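Local structure of pentatricopeptide repeat-containing protein 10, chloroplastic (Zea mays, 4M59) at residues T140-T143 / Y144-L148; A130-R134 / Q135-P139; E74-V77 / R78-R82; A37-T40 / S41-A45. The protein binds two similar intergenic chloroplast mRNA segments, at atpH and psaJ, and blocks exonucleases there, stabilising the transcripts. The protein carries 4 engineered substitutions. All coordinates share one frame; numbering follows the deposited sequence.

How the contacts relate
Followed from the N terminus, the four contacts come in series; none nests within or crosses another, and each is local, its bonds running between residues three to five apart. Contact 4 starts helix 39-47, and contact 3 forms the last two turns of helix 70-82. Their centres are about 14 Å apart, and they touch where M75 and V76 meet T40, L43 and K44. Contact 2 then closes the end of helix 122-132 and turns the chain toward helix 141-151, which contact 1 opens. These two also touch, through Y144 against P139 and T143 against L132. Together they sample four helices of the right-handed superhelical stack, the last two consecutive, with only contact 1 directly on the RNA.

Contact 1: residues T140-T143 / Y144-L148; sequences TLVT and YNVVL. With nucleotides of chain D.
Y144 donates its backbone N to T140 O (2.8 Å), the helix's first i to i+4 bond; T140 is the N-cap, its OG1 weakly accepting from V142 N. The Y144 ring, turned back toward the backbone N (chi1 -78°), brings L141 N to its edge. A large aromatic suits this spot, because P139, A171, V173 and M168 surround it. N145 follows, bonded through its backbone N to L141 O at 2.8 Å. The leucine's CG lies 3.6 Å from N145 ND2, so its branch flanks the amide, which faces the RNA. There N145 ND2 donates to O2 of U2 of chain D at 3.3 Å (N-H...O 144°) and to D176 OD1, while OD1 pairs with T179 OG1. Both amide ends are thus used, which fixes its rotation; an asparagine working with an aspartate is the uridine-reading pair of the PPR code. A leucine in its place would probably leave uracil O2 and D176 without their donor and T179 without its partner. V146 stands one turn beyond V142, their CG2 and CG1 4.4 Å apart. V142 is the wedge between the two nucleotides: its CG1 lies 3.6 Å from U2 N1, its CG2 3.4 Å from G1 C6. Branched aliphatics suit this slot, offering one methyl to each nucleotide. V147 donates its N to T143 O at 3.2 Å, with CG2 beside that oxygen. Behind the RNA-facing side, T143 and V147 pack on F129 of helix 122-132, V146 on L113 of helix 106-117, and L148 on I161 and L164 of helix 158-170.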
loop_
_atom_site.group_PDB
_atom_site.type_symbol
_atom_site.label_atom_id
_atom_site.label_comp_id
_atom_site.label_asym_id
_atom_site.label_seq_id
_atom_site.Cartn_x
_atom_site.Cartn_y
_atom_site.Cartn_z
ATOM N N THR A 140 -35.993 -16.278 18.907
ATOM C CA THR A 140 -35.219 -17.503 18.881
ATOM C C THR A 140 -33.802 -17.198 19.278
ATOM O O THR A 140 -33.485 -16.081 19.641
ATOM C CB THR A 140 -35.212 -18.164 17.500
ATOM O OG1 THR A 140 -34.004 -17.840 16.817
ATOM C CG2 THR A 140 -36.385 -17.719 16.686
ATOM N N LEU A 141 -32.950 -18.203 19.193
ATOM C CA LEU A 141 -31.598 -18.107 19.688
ATOM C C LEU A 141 -30.833 -17.051 18.944
ATOM O O LEU A 141 -30.194 -16.198 19.530
ATOM C CB LEU A 141 -30.898 -19.441 19.515
ATOM C CG LEU A 141 -29.490 -19.522 20.081
ATOM C CD1 LEU A 141 -29.535 -19.443 21.570
ATOM C CD2 LEU A 141 -28.817 -20.785 19.655
ATOM N N VAL A 142 -30.908 -17.122 17.629
ATOM C CA VAL A 142 -30.243 -16.177 16.773
ATOM C C VAL A 142 -30.793 -14.782 16.981
ATOM O O VAL A 142 -30.072 -13.803 16.906
ATOM C CB VAL A 142 -30.406 -16.588 15.341
ATOM C CG1 VAL A 142 -29.631 -15.698 14.443
ATOM C CG2 VAL A 142 -29.920 -17.982 15.187
ATOM N N THR A 143 -32.074 -14.693 17.273
ATOM C CA THR A 143 -32.664 -13.419 17.603
ATOM C C THR A 143 -32.045 -12.867 18.873
ATOM O O THR A 143 -31.634 -11.723 18.914
ATOM C CB THR A 143 -34.182 -13.535 17.757
ATOM O OG1 THR A 143 -34.734 -14.066 16.554
ATOM C CG2 THR A 143 -34.788 -12.192 17.991
ATOM N N TYR A 144 -31.973 -13.684 19.910
ATOM C CA TYR A 144 -31.404 -13.230 21.157
ATOM C C TYR A 144 -29.955 -12.884 20.937
ATOM O O TYR A 144 -29.449 -11.942 21.506
ATOM C CB TYR A 144 -31.503 -14.311 22.232
ATOM C CG TYR A 144 -32.854 -14.483 22.880
ATOM C CD1 TYR A 144 -33.260 -13.666 23.913
ATOM C CD2 TYR A 144 -33.702 -15.492 22.487
ATOM C CE1 TYR A 144 -34.483 -13.837 24.508
ATOM C CE2 TYR A 144 -34.920 -15.661 23.079
ATOM C CZ TYR A 144 -35.307 -14.837 24.086
ATOM O OH TYR A 144 -36.532 -15.019 24.665
ATOM N N ASN A 145 -29.293 -13.652 20.095
ATOM C CA ASN A 145 -27.877 -13.456 19.852
ATOM C C ASN A 145 -27.567 -12.197 19.060
ATOM O O ASN A 145 -26.571 -11.534 19.298
ATOM C CB ASN A 145 -27.293 -14.670 19.135
ATOM C CG ASN A 145 -27.044 -15.828 20.056
ATOM O OD1 ASN A 145 -26.916 -15.664 21.250
ATOM N ND2 ASN A 145 -26.948 -17.008 19.494
ATOM N N VAL A 146 -28.420 -11.884 18.103
ATOM C CA VAL A 146 -28.252 -10.674 17.341
ATOM C C VAL A 146 -28.353 -9.480 18.243
ATOM O O VAL A 146 -27.519 -8.598 18.210
ATOM C CB VAL A 146 -29.303 -10.570 16.267
ATOM C CG1 VAL A 146 -29.477 -9.164 15.846
ATOM C CG2 VAL A 146 -28.900 -11.394 15.109
ATOM N N VAL A 147 -29.371 -9.462 19.075
ATOM C CA VAL A 147 -29.612 -8.336 19.946
ATOM C C VAL A 147 -28.492 -8.167 20.937
ATOM O O VAL A 147 -28.205 -7.071 21.379
ATOM C CB VAL A 147 -30.927 -8.519 20.666
ATOM C CG1 VAL A 147 -31.229 -7.333 21.518
ATOM C CG2 VAL A 147 -32.014 -8.722 19.663
ATOM N N LEU A 148 -27.847 -9.270 21.284
ATOM C CA LEU A 148 -26.721 -9.233 22.186
ATOM C C LEU A 148 -25.602 -8.528 21.494
ATOM O O LEU A 148 -24.913 -7.709 22.068
ATOM C CB LEU A 148 -26.277 -10.645 22.526
ATOM C CG LEU A 148 -27.102 -11.410 23.550
ATOM C CD1 LEU A 148 -26.564 -12.784 23.704
ATOM C CD2 LEU A 148 -27.050 -10.699 24.847
ATOM P P U D 2 -26.054 -14.594 8.914
ATOM O OP1 U D 2 -25.118 -13.609 8.310
ATOM O OP2 U D 2 -25.823 -16.042 8.707
ATOM O "O5'" U D 2 -26.096 -14.313 10.483
ATOM C "C5'" U D 2 -26.464 -13.039 10.992
ATOM C "C4'" U D 2 -26.211 -12.952 12.475
ATOM O "O4'" U D 2 -26.986 -13.963 13.166
ATOM C "C3'" U D 2 -24.777 -13.222 12.910
ATOM O "O3'" U D 2 -23.946 -12.082 12.760
ATOM C "C2'" U D 2 -24.939 -13.696 14.351
ATOM O "O2'" U D 2 -25.094 -12.593 15.233
ATOM C "C1'" U D 2 -26.268 -14.452 14.280
ATOM N N1 U D 2 -26.092 -15.916 14.121
ATOM C C2 U D 2 -26.150 -16.713 15.252
ATOM O O2 U D 2 -26.332 -16.268 16.371
ATOM N N3 U D 2 -25.985 -18.061 15.034
ATOM C C4 U D 2 -25.775 -18.679 13.822
ATOM O O4 U D 2 -25.643 -19.901 13.775
ATOM C C5 U D 2 -25.728 -17.794 12.702
ATOM C C6 U D 2 -25.888 -16.479 12.882
ATOM O "O5'" G D 1 -29.002 -17.576 7.214
ATOM C "C5'" G D 1 -29.302 -16.324 6.614
ATOM C "C4'" G D 1 -29.645 -15.281 7.651
ATOM O "O4'" G D 1 -30.867 -15.660 8.348
ATOM C "C3'" G D 1 -28.624 -15.091 8.765
ATOM O "O3'" G D 1 -27.540 -14.256 8.400
ATOM C "C2'" G D 1 -29.474 -14.516 9.888
ATOM O "O2'" G D 1 -29.742 -13.141 9.650
ATOM C "C1'" G D 1 -30.769 -15.304 9.711
ATOM N N9 G D 1 -30.795 -16.537 10.532
ATOM C C8 G D 1 -29.838 -17.526 10.585
ATOM N N7 G D 1 -30.130 -18.506 11.389
ATOM C C5 G D 1 -31.368 -18.158 11.899
ATOM C C6 G D 1 -32.187 -18.845 12.827
ATOM O O6 G D 1 -31.972 -19.921 13.392
ATOM N N1 G D 1 -33.361 -18.150 13.078
ATOM C C2 G D 1 -33.709 -16.950 12.512
ATOM N N2 G D 1 -34.894 -16.457 12.904
ATOM N N3 G D 1 -32.953 -16.295 11.640
ATOM C C4 G D 1 -31.804 -16.955 11.373
#

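Contact 2: residues A130-R134 / Q135-P139; sequences AELRR and QGVAP
L132 and V137 close the end of a helix, and their backbones do so first: V137 N donates to L132 O at 3.2 Å, lying in the carbonyl plane with an N-H...O angle of 138°. This reach over five residues is consistent with the positive phi of G136 (61°), which glycine adopts most readily. One residue earlier, E131 O is shared. R134 N reaches it at 2.8 Å, and Q135 N adds a weak bond (3.0 Å), so the last carbonyls of the helix keep partners as the chain unwinds. The Q135 side chain lies against the same oxygen, its CG 3.4 Å from E131 O. R134 bends at chi3 (44°) and folds back, one guanidinium face set against A130 O, 3.9 Å from its plane. R133 sends its charge elsewhere, with NH1 in a salt bridge to E167. The apolar partners lie beneath the turn: L132 CG meets V137 CB at 4.1 Å, the two side chains crossing near a right angle, and its CD2 reaches P139 CD, also at 4.1 Å. With an alanine at L132, V137 and P139 would probably lose their apolar partner and a gap would open beneath the turn. Proline suits the end of the loop, its fixed phi stiffening the approach to the next helix. The whole turn links helix 122-132 to helix 141-151 and lies against helix 106-117, where Y109 meets L132 and Q135 and V106 meets V137, while E167 ties it to helix 158-170.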
loop_
_atom_site.group_PDB
_atom_site.type_symbol
_atom_site.label_atom_id
_atom_site.label_comp_id
_atom_site.label_asym_id
_atom_site.label_seq_id
_atom_site.Cartn_x
_atom_site.Cartn_y
_atom_site.Cartn_z
ATOM N N ALA A 130 -38.256 -4.635 20.709
ATOM C CA ALA A 130 -39.309 -4.328 21.667
ATOM C C ALA A 130 -40.685 -4.566 21.058
ATOM O O ALA A 130 -41.579 -5.099 21.711
ATOM C CB ALA A 130 -39.181 -2.894 22.152
ATOM N N GLU A 131 -40.844 -4.172 19.801
ATOM C CA GLU A 131 -42.097 -4.371 19.085
ATOM C C GLU A 131 -42.321 -5.854 18.821
ATOM O O GLU A 131 -43.417 -6.372 19.021
ATOM C CB GLU A 131 -42.079 -3.605 17.762
ATOM C CG GLU A 131 -43.356 -2.833 17.472
ATOM C CD GLU A 131 -43.270 -2.038 16.183
ATOM O OE1 GLU A 131 -44.047 -1.075 16.026
ATOM O OE2 GLU A 131 -42.426 -2.377 15.330
ATOM N N LEU A 132 -41.271 -6.529 18.370
ATOM C CA LEU A 132 -41.343 -7.950 18.059
ATOM C C LEU A 132 -41.880 -8.755 19.236
ATOM O O LEU A 132 -42.612 -9.724 19.052
ATOM C CB LEU A 132 -39.964 -8.474 17.653
ATOM C CG LEU A 132 -39.714 -9.971 17.829
ATOM C CD1 LEU A 132 -38.528 -10.409 16.988
ATOM C CD2 LEU A 132 -39.484 -10.307 19.293
ATOM N N ARG A 133 -41.511 -8.347 20.447
ATOM C CA ARG A 133 -41.946 -9.055 21.644
ATOM C C ARG A 133 -43.139 -8.358 22.279
ATOM O O ARG A 133 -43.568 -8.714 23.375
ATOM C CB ARG A 133 -40.798 -9.178 22.644
ATOM C CG ARG A 133 -40.508 -7.912 23.427
ATOM C CD ARG A 133 -39.131 -7.968 24.068
ATOM N NE ARG A 133 -38.778 -9.320 24.488
ATOM C CZ ARG A 133 -37.775 -9.610 25.309
ATOM N NH1 ARG A 133 -37.018 -8.640 25.799
ATOM N NH2 ARG A 133 -37.529 -10.871 25.637
ATOM N N ARG A 134 -43.675 -7.362 21.583
ATOM C CA ARG A 134 -44.864 -6.682 22.041
ATOM C C ARG A 134 -45.995 -7.263 21.261
ATOM O O ARG A 134 -47.152 -7.038 21.556
ATOM C CB ARG A 134 -44.747 -5.207 21.745
ATOM C CG ARG A 134 -45.773 -4.361 22.406
ATOM C CD ARG A 134 -45.248 -2.969 22.540
ATOM N NE ARG A 134 -44.602 -2.529 21.311
ATOM C CZ ARG A 134 -43.529 -1.754 21.284
ATOM N NH1 ARG A 134 -42.980 -1.344 22.410
ATOM N NH2 ARG A 134 -43.003 -1.402 20.133
ATOM N N GLN A 135 -45.632 -8.019 20.248
ATOM C CA GLN A 135 -46.597 -8.701 19.423
ATOM C C GLN A 135 -46.663 -10.138 19.833
ATOM O O GLN A 135 -47.171 -10.971 19.098
ATOM C CB GLN A 135 -46.183 -8.632 17.967
ATOM C CG GLN A 135 -46.251 -7.252 17.409
ATOM C CD GLN A 135 -46.084 -7.248 15.931
ATOM O OE1 GLN A 135 -46.412 -6.282 15.266
ATOM N NE2 GLN A 135 -45.571 -8.336 15.402
ATOM N N GLY A 136 -46.126 -10.431 21.000
ATOM C CA GLY A 136 -46.130 -11.783 21.499
ATOM C C GLY A 136 -45.390 -12.764 20.626
ATOM O O GLY A 136 -45.671 -13.948 20.639
ATOM N N VAL A 137 -44.444 -12.271 19.851
ATOM C CA VAL A 137 -43.575 -13.156 19.110
ATOM C C VAL A 137 -42.503 -13.629 20.064
ATOM O O VAL A 137 -42.019 -12.871 20.893
ATOM C CB VAL A 137 -42.930 -12.450 17.926
ATOM C CG1 VAL A 137 -42.044 -13.396 17.172
ATOM C CG2 VAL A 137 -43.989 -11.915 17.012
ATOM N N ALA A 138 -42.149 -14.896 19.967
ATOM C CA ALA A 138 -41.109 -15.444 20.802
ATOM C C ALA A 138 -39.829 -15.457 20.023
ATOM O O ALA A 138 -39.742 -16.107 19.003
ATOM C CB ALA A 138 -41.467 -16.826 21.224
ATOM N N PRO A 139 -38.837 -14.715 20.494
ATOM C CA PRO A 139 -37.537 -14.682 19.848
ATOM C C PRO A 139 -36.828 -16.020 19.899
ATOM O O PRO A 139 -37.053 -16.810 20.805
ATOM C CB PRO A 139 -36.783 -13.635 20.655
ATOM C CG PRO A 139 -37.568 -13.394 21.839
ATOM C CD PRO A 139 -38.955 -13.690 21.530
#

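Contact 3: residues E74-V77 / R78-R82; sequences EMVV and RALGR
V76 and L80 lie side by side one turn apart and point the same way, V76 CG1 being 4.2 Å from L80 CD1. The backbone holds them in that row: L80 N donates to V76 O at 3.1 Å and almost straight (172°), in the carbonyl plane. V76 O also receives a weak bond from A79 N (3.3 Å), so one carbonyl serves two donors. The leucine's CG sits beside the backbone N (chi1 -73°), which keeps it 3.4 Å from V76 O and folds the branch back along the valine. The next rung is a clean one, with G81 N 2.9 Å from V77 O. At the start of the segment the spacing is looser, R78 N giving E74 O only a weak bond at 3.4 Å. Further out, neighbouring helices set this row in place. V76 faces L43 and L59, L80 fits against W52, A88 and V89, and V77 meets L92, so branched aliphatics suit the buried side. A79, small enough to let the helices come close, touches E47. M75 extends over T40 and K44, its flexible thioether lying against them, and E74 OE2 accepts from D105 N. R78 and R82 occupy the exposed flank, the guanidinium of R82 lying 4.1 Å over A79 CA. Apolar branches are thus gathered on the side toward helices 39-47, 52-65 and 86-95, while the two arginines stay with the solvent, a division by polarity that makes this an amphipathic helix.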
loop_
_atom_site.group_PDB
_atom_site.type_symbol
_atom_site.label_atom_id
_atom_site.label_comp_id
_atom_site.label_asym_id
_atom_site.label_seq_id
_atom_site.Cartn_x
_atom_site.Cartn_y
_atom_site.Cartn_z
ATOM N N GLU A 74 -41.672 -11.424 3.780
ATOM C CA GLU A 74 -40.818 -12.395 4.413
ATOM C C GLU A 74 -40.022 -13.164 3.383
ATOM O O GLU A 74 -38.932 -13.620 3.658
ATOM C CB GLU A 74 -41.664 -13.359 5.233
ATOM C CG GLU A 74 -42.334 -12.726 6.427
ATOM C CD GLU A 74 -43.328 -13.646 7.076
ATOM O OE1 GLU A 74 -43.401 -14.809 6.666
ATOM O OE2 GLU A 74 -44.037 -13.203 7.996
ATOM N N MET A 75 -40.597 -13.318 2.198
ATOM C CA MET A 75 -39.978 -14.110 1.142
ATOM C C MET A 75 -38.850 -13.357 0.455
ATOM O O MET A 75 -37.888 -13.956 -0.020
ATOM C CB MET A 75 -41.027 -14.528 0.110
ATOM C CG MET A 75 -41.068 -16.022 -0.159
ATOM S SD MET A 75 -40.123 -16.488 -1.621
ATOM C CE MET A 75 -40.277 -18.270 -1.566
ATOM N N VAL A 76 -38.975 -12.037 0.400
ATOM C CA VAL A 76 -37.986 -11.211 -0.249
ATOM C C VAL A 76 -36.819 -10.989 0.691
ATOM O O VAL A 76 -35.671 -10.958 0.282
ATOM C CB VAL A 76 -38.602 -9.896 -0.685
ATOM C CG1 VAL A 76 -37.550 -8.928 -1.076
ATOM C CG2 VAL A 76 -39.516 -10.130 -1.837
ATOM N N VAL A 77 -37.135 -10.875 1.970
ATOM C CA VAL A 77 -36.141 -10.658 3.001
ATOM C C VAL A 77 -35.174 -11.822 3.161
ATOM O O VAL A 77 -33.996 -11.619 3.405
ATOM C CB VAL A 77 -36.818 -10.351 4.329
ATOM C CG1 VAL A 77 -35.830 -10.349 5.440
ATOM C CG2 VAL A 77 -37.500 -9.019 4.261
ATOM N N ARG A 78 -35.680 -13.045 3.038
ATOM C CA ARG A 78 -34.835 -14.224 3.182
ATOM C C ARG A 78 -33.731 -14.220 2.129
ATOM O O ARG A 78 -32.593 -14.598 2.403
ATOM C CB ARG A 78 -35.664 -15.505 3.065
ATOM C CG ARG A 78 -34.840 -16.758 2.838
ATOM C CD ARG A 78 -35.202 -17.842 3.841
ATOM N NE ARG A 78 -35.564 -19.095 3.185
ATOM C CZ ARG A 78 -36.811 -19.528 3.037
ATOM N NH1 ARG A 78 -37.824 -18.813 3.504
ATOM N NH2 ARG A 78 -37.046 -20.680 2.427
ATOM N N ALA A 79 -34.085 -13.790 0.925
ATOM C CA ALA A 79 -33.161 -13.702 -0.181
ATOM C C ALA A 79 -32.150 -12.600 0.036
ATOM O O ALA A 79 -30.957 -12.823 -0.061
ATOM C CB ALA A 79 -33.918 -13.456 -1.437
ATOM N N LEU A 80 -32.647 -11.410 0.328
ATOM C CA LEU A 80 -31.799 -10.268 0.554
ATOM C C LEU A 80 -30.763 -10.580 1.600
ATOM O O LEU A 80 -29.592 -10.273 1.442
ATOM C CB LEU A 80 -32.624 -9.081 1.013
ATOM C CG LEU A 80 -33.464 -8.429 -0.065
ATOM C CD1 LEU A 80 -34.091 -7.166 0.434
ATOM C CD2 LEU A 80 -32.616 -8.146 -1.245
ATOM N N GLY A 81 -31.206 -11.200 2.672
ATOM C CA GLY A 81 -30.295 -11.592 3.718
ATOM C C GLY A 81 -29.378 -12.653 3.195
ATOM O O GLY A 81 -28.204 -12.690 3.533
ATOM N N ARG A 82 -29.934 -13.550 2.390
ATOM C CA ARG A 82 -29.163 -14.647 1.832
ATOM C C ARG A 82 -28.258 -14.127 0.727
ATOM O O ARG A 82 -27.238 -14.735 0.410
ATOM C CB ARG A 82 -30.087 -15.736 1.289
ATOM C CG ARG A 82 -29.370 -16.843 0.538
ATOM C CD ARG A 82 -30.219 -18.100 0.465
ATOM N NE ARG A 82 -31.446 -17.894 -0.299
ATOM C CZ ARG A 82 -31.483 -17.419 -1.540
ATOM N NH1 ARG A 82 -30.360 -17.097 -2.164
ATOM N NH2 ARG A 82 -32.645 -17.265 -2.158
#

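Contact 4: residues A37-T40 / S41-A45; sequences ADIT and SLLKA
A37 precedes the helix and points toward it, its CB 4.2 Å from L42 CD1. The residue before an N-cap packing on the one five positions later is the hydrophobic staple, here made with a small methyl. D38 is the N-cap. Its carboxylate swings out anti to the backbone N (chi1 -174°) to the first turn, where OD1 accepts weakly from S41 N at 3.5 Å. OD2 meanwhile takes the S41 hydroxyl, OG to OD2 3.0 Å, met from above the carboxylate plane by 54°. Aspartate is suited to this place: a short acid that can satisfy an amide with no preceding turn to accept it, and whose negative charge probably suits the positive end of the helix dipole. Serine three residues on supplies a second donor while staying small. The D38 backbone joins in too, D38 O accepting from L42 N at 2.9 Å. Such capping begins helix 39-47, one helix of the alpha-solenoid, packed against helices 52-65 and 70-82. I39 then sends its O to L43 N at 2.9 Å, nearly along the C=O axis with an N-H...O angle of 160°. Its CG2 branch sits 4.4 Å from L43 CG, two bulky aliphatics keeping one apolar side of the helix; L43 continues this toward L58 and L59, as L42 does toward L58 and V12. T40 comes last, its O bound by K44 N at 3.0 Å. Its beta-branched side chain rests on A72 of helix 70-82, while K44, bent at chi2, runs away along the exposed flank.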
loop_
_atom_site.group_PDB
_atom_site.type_symbol
_atom_site.label_atom_id
_atom_site.label_comp_id
_atom_site.label_asym_id
_atom_site.label_seq_id
_atom_site.Cartn_x
_atom_site.Cartn_y
_atom_site.Cartn_z
ATOM N N ALA A 37 -52.528 -12.731 -9.646
ATOM C CA ALA A 37 -51.423 -13.676 -9.592
ATOM C C ALA A 37 -50.904 -13.818 -8.169
ATOM O O ALA A 37 -50.893 -12.855 -7.404
ATOM C CB ALA A 37 -50.305 -13.232 -10.524
ATOM N N ASP A 38 -50.472 -15.024 -7.816
ATOM C CA ASP A 38 -49.904 -15.266 -6.494
ATOM C C ASP A 38 -48.610 -14.484 -6.350
ATOM O O ASP A 38 -47.538 -14.976 -6.700
ATOM C CB ASP A 38 -49.648 -16.756 -6.277
ATOM C CG ASP A 38 -49.199 -17.068 -4.866
ATOM O OD1 ASP A 38 -49.133 -16.131 -4.044
ATOM O OD2 ASP A 38 -48.919 -18.248 -4.573
ATOM N N ILE A 39 -48.716 -13.264 -5.836
ATOM C CA ILE A 39 -47.556 -12.395 -5.665
ATOM C C ILE A 39 -46.372 -13.152 -5.080
ATOM O O ILE A 39 -45.326 -13.268 -5.718
ATOM C CB ILE A 39 -47.888 -11.190 -4.767
ATOM C CG1 ILE A 39 -49.056 -10.400 -5.354
ATOM C CG2 ILE A 39 -46.667 -10.296 -4.604
ATOM C CD1 ILE A 39 -48.819 -9.919 -6.769
ATOM N N THR A 40 -46.537 -13.671 -3.868
ATOM C CA THR A 40 -45.482 -14.440 -3.226
ATOM C C THR A 40 -44.943 -15.492 -4.191
ATOM O O THR A 40 -43.758 -15.826 -4.162
ATOM C CB THR A 40 -45.985 -15.133 -1.947
ATOM O OG1 THR A 40 -46.709 -14.192 -1.148
ATOM C CG2 THR A 40 -44.812 -15.673 -1.141
ATOM N N SER A 41 -45.820 -16.005 -5.046
ATOM C CA SER A 41 -45.430 -16.989 -6.048
ATOM C C SER A 41 -44.461 -16.369 -7.051
ATOM O O SER A 41 -43.423 -16.947 -7.365
ATOM C CB SER A 41 -46.660 -17.533 -6.774
ATOM O OG SER A 41 -46.769 -18.933 -6.614
ATOM N N LEU A 42 -44.811 -15.186 -7.545
ATOM C CA LEU A 42 -43.956 -14.468 -8.482
ATOM C C LEU A 42 -42.601 -14.192 -7.851
ATOM O O LEU A 42 -41.566 -14.289 -8.508
ATOM C CB LEU A 42 -44.614 -13.157 -8.906
ATOM C CG LEU A 42 -45.886 -13.268 -9.743
ATOM C CD1 LEU A 42 -46.298 -11.901 -10.271
ATOM C CD2 LEU A 42 -45.687 -14.249 -10.885
ATOM N N LEU A 43 -42.621 -13.844 -6.567
ATOM C CA LEU A 43 -41.398 -13.551 -5.833
ATOM C C LEU A 43 -40.469 -14.761 -5.802
ATOM O O LEU A 43 -39.275 -14.645 -6.074
ATOM C CB LEU A 43 -41.725 -13.100 -4.411
ATOM C CG LEU A 43 -42.606 -11.854 -4.284
ATOM C CD1 LEU A 43 -42.379 -11.181 -2.940
ATOM C CD2 LEU A 43 -42.335 -10.886 -5.424
ATOM N N LYS A 44 -41.039 -15.908 -5.451
ATOM C CA LYS A 44 -40.288 -17.152 -5.370
ATOM C C LYS A 44 -39.683 -17.493 -6.722
ATOM O O LYS A 44 -38.573 -18.023 -6.796
ATOM C CB LYS A 44 -41.186 -18.292 -4.893
ATOM C CG LYS A 44 -40.459 -19.611 -4.678
ATOM C CD LYS A 44 -41.000 -20.350 -3.464
ATOM C CE LYS A 44 -40.593 -21.812 -3.482
ATOM N NZ LYS A 44 -40.672 -22.428 -2.130
ATOM N N ALA A 45 -40.410 -17.188 -7.791
ATOM C CA ALA A 45 -39.904 -17.447 -9.125
ATOM C C ALA A 45 -38.808 -16.484 -9.521
ATOM O O ALA A 45 -37.833 -16.875 -10.147
ATOM C CB ALA A 45 -41.024 -17.394 -10.137
#